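Local coordinates for protein N-acetylmuramoyl-L-alanine amidase (Peptoclostridium difficile, PDB 4RN7) that probably cleaves the amide bond between N-acetylmuramic acid and L-alanine in bacterial cell-wall peptidoglycan, as a zinc-dependent amidase, at residues A[94-99]-A[146-151]. Numbering follows the deposited sequence.
Sequences GIETWY and LIECGF
L146 opens the antiparallel pairing of strands 95-99 and 144-151, inside the mixed sheet of the amidase domain, with two backbone bonds to W98. L146 O accepts an almost straight bond from W98 N at 2.7 Å, while its N reaches W98 O from above the carbonyl plane. With CG anti to the backbone N, its side chain lies alongside the indole, and L146 CD2 sits 4.1 Å from the centroid of the W98 six-membered ring, a CH-pi contact. I147 faces the other side of the sheet, toward helix 107-122. There I147 CG2 meets I95 CG2 at 3.8 Å and flanks T97 OG1, which is hydrogen-bonded to Q115. E148 N donates to E96 O at 3.0 Å, nearly along the C=O axis; the return bond, from E96 N to E148 O, is weak. A bend at chi2 (-75°) brings E148 OE2 over the rim of the same indole face, 3.1 Å from W98 CH2, its carboxylate steeply inclined to the ring. A straight, in-plane bond from W98 NE1 to the anti lone pair of E96 OE2 helps hold the ring's rotation; E96 OE1 is salt-bridged to R127. A water bridges E148 O and G94 O. The chain turns at G150, and F151 brings its ring edge to G94 O. E148 also touches the zinc ligand H82; the zinc would probably favour its ionised form, while burial and nearby E28 and E96 would oppose it.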
loop_
_atom_site.group_PDB
_atom_site.type_symbol
_atom_site.label_atom_id
_atom_site.label_comp_id
_atom_site.label_asym_id
_atom_site.label_seq_id
_atom_site.Cartn_x
_atom_site.Cartn_y
_atom_site.Cartn_z
ATOM N N GLY A 94 12.010 -4.492 6.849
ATOM C CA GLY A 94 10.880 -5.381 6.657
ATOM C C GLY A 94 9.580 -4.676 6.323
ATOM O O GLY A 94 9.483 -3.447 6.351
ATOM N N ILE A 95 8.564 -5.476 6.028
ATOM C CA ILE A 95 7.280 -4.955 5.596
ATOM C C ILE A 95 6.202 -5.353 6.604
ATOM O O ILE A 95 6.224 -6.474 7.125
ATOM C CB ILE A 95 6.951 -5.528 4.211
ATOM C CG1 ILE A 95 7.905 -4.929 3.165
ATOM C CG2 ILE A 95 5.499 -5.251 3.816
ATOM C CD1 ILE A 95 7.637 -5.396 1.747
ATOM N N GLU A 96 5.272 -4.440 6.886
ATOM C CA GLU A 96 4.128 -4.762 7.734
ATOM C C GLU A 96 2.896 -4.191 7.063
ATOM O O GLU A 96 2.997 -3.260 6.265
ATOM C CB GLU A 96 4.278 -4.159 9.136
ATOM C CG GLU A 96 4.517 -2.654 9.155
ATOM C CD GLU A 96 4.820 -2.142 10.549
ATOM O OE1 GLU A 96 5.682 -2.741 11.222
ATOM O OE2 GLU A 96 4.200 -1.148 10.979
ATOM N N THR A 97 1.734 -4.744 7.382
ATOM C CA THR A 97 0.496 -4.262 6.768
ATOM C C THR A 97 -0.493 -3.864 7.853
ATOM O O THR A 97 -0.732 -4.630 8.788
ATOM C CB THR A 97 -0.112 -5.359 5.896
ATOM O OG1 THR A 97 0.800 -5.681 4.841
ATOM C CG2 THR A 97 -1.438 -4.890 5.288
ATOM N N TRP A 98 -1.046 -2.658 7.746
ATOM C CA TRP A 98 -1.976 -2.130 8.737
ATOM C C TRP A 98 -3.424 -2.328 8.305
ATOM O O TRP A 98 -3.722 -2.362 7.108
ATOM C CB TRP A 98 -1.776 -0.625 8.902
ATOM C CG TRP A 98 -0.421 -0.187 9.371
ATOM C CD1 TRP A 98 0.633 -0.977 9.735
ATOM C CD2 TRP A 98 0.014 1.170 9.527
ATOM N NE1 TRP A 98 1.702 -0.184 10.112
ATOM C CE2 TRP A 98 1.345 1.135 9.984
ATOM C CE3 TRP A 98 -0.596 2.415 9.314
ATOM C CZ2 TRP A 98 2.077 2.304 10.242
ATOM C CZ3 TRP A 98 0.135 3.571 9.570
ATOM C CH2 TRP A 98 1.451 3.506 10.030
ATOM N N TYR A 99 -4.312 -2.434 9.291
ATOM C CA TYR A 99 -5.754 -2.401 9.068
ATOM C C TYR A 99 -6.398 -1.629 10.223
ATOM O O TYR A 99 -5.781 -1.476 11.278
ATOM C CB TYR A 99 -6.330 -3.816 8.961
ATOM C CG TYR A 99 -6.127 -4.668 10.192
ATOM C CD1 TYR A 99 -4.932 -5.332 10.410
ATOM C CD2 TYR A 99 -7.142 -4.819 11.128
ATOM C CE1 TYR A 99 -4.744 -6.119 11.536
ATOM C CE2 TYR A 99 -6.962 -5.606 12.253
ATOM C CZ TYR A 99 -5.762 -6.248 12.451
ATOM O OH TYR A 99 -5.588 -7.032 13.571
ATOM N N LEU A 146 -3.067 -0.713 4.670
ATOM C CA LEU A 146 -1.985 0.189 4.309
ATOM C C LEU A 146 -0.728 -0.641 4.435
ATOM O O LEU A 146 -0.464 -1.207 5.494
ATOM C CB LEU A 146 -1.925 1.406 5.253
ATOM C CG LEU A 146 -0.813 2.443 5.008
ATOM C CD1 LEU A 146 -1.266 3.825 5.454
ATOM C CD2 LEU A 146 0.502 2.073 5.713
ATOM N N ILE A 147 0.026 -0.737 3.342
ATOM C CA ILE A 147 1.252 -1.517 3.363
ATOM C C ILE A 147 2.443 -0.594 3.541
ATOM O O ILE A 147 2.636 0.311 2.730
ATOM C CB ILE A 147 1.436 -2.314 2.066
ATOM C CG1 ILE A 147 0.151 -3.068 1.714
ATOM C CG2 ILE A 147 2.583 -3.329 2.232
ATOM C CD1 ILE A 147 0.132 -3.644 0.305
ATOM N N GLU A 148 3.244 -0.846 4.584
ATOM C CA GLU A 148 4.481 -0.100 4.823
ATOM C C GLU A 148 5.600 -0.890 4.155
ATOM O O GLU A 148 6.083 -1.883 4.702
ATOM C CB GLU A 148 4.765 0.052 6.324
ATOM C CG GLU A 148 3.739 0.938 7.079
ATOM C CD GLU A 148 3.922 2.422 6.815
ATOM O OE1 GLU A 148 4.687 2.784 5.904
ATOM O OE2 GLU A 148 3.294 3.247 7.510
ATOM N N CYS A 149 6.010 -0.432 2.976
ATOM C CA CYS A 149 6.791 -1.265 2.061
ATOM C C CYS A 149 8.299 -1.253 2.311
ATOM O O CYS A 149 9.087 -1.301 1.359
ATOM C CB CYS A 149 6.518 -0.867 0.615
ATOM S SG CYS A 149 4.798 -1.164 0.097
ATOM N N GLY A 150 8.702 -1.192 3.575
ATOM C CA GLY A 150 10.121 -1.198 3.906
ATOM C C GLY A 150 10.461 0.134 4.543
ATOM O O GLY A 150 9.672 1.077 4.445
ATOM N N PHE A 151 11.613 0.212 5.199
ATOM C CA PHE A 151 12.022 1.418 5.914
ATOM C C PHE A 151 12.897 2.321 5.061
ATOM O O PHE A 151 14.056 2.019 4.827
ATOM C CB PHE A 151 12.765 1.041 7.201
ATOM C CG PHE A 151 11.846 0.654 8.326
ATOM C CD1 PHE A 151 11.210 -0.577 8.324
ATOM C CD2 PHE A 151 11.582 1.539 9.359
ATOM C CE1 PHE A 151 10.334 -0.930 9.354
ATOM C CE2 PHE A 151 10.705 1.201 10.381
ATOM C CZ PHE A 151 10.082 -0.035 10.377
HETATM O O HOH W 1 7.486 -1.668 7.176
#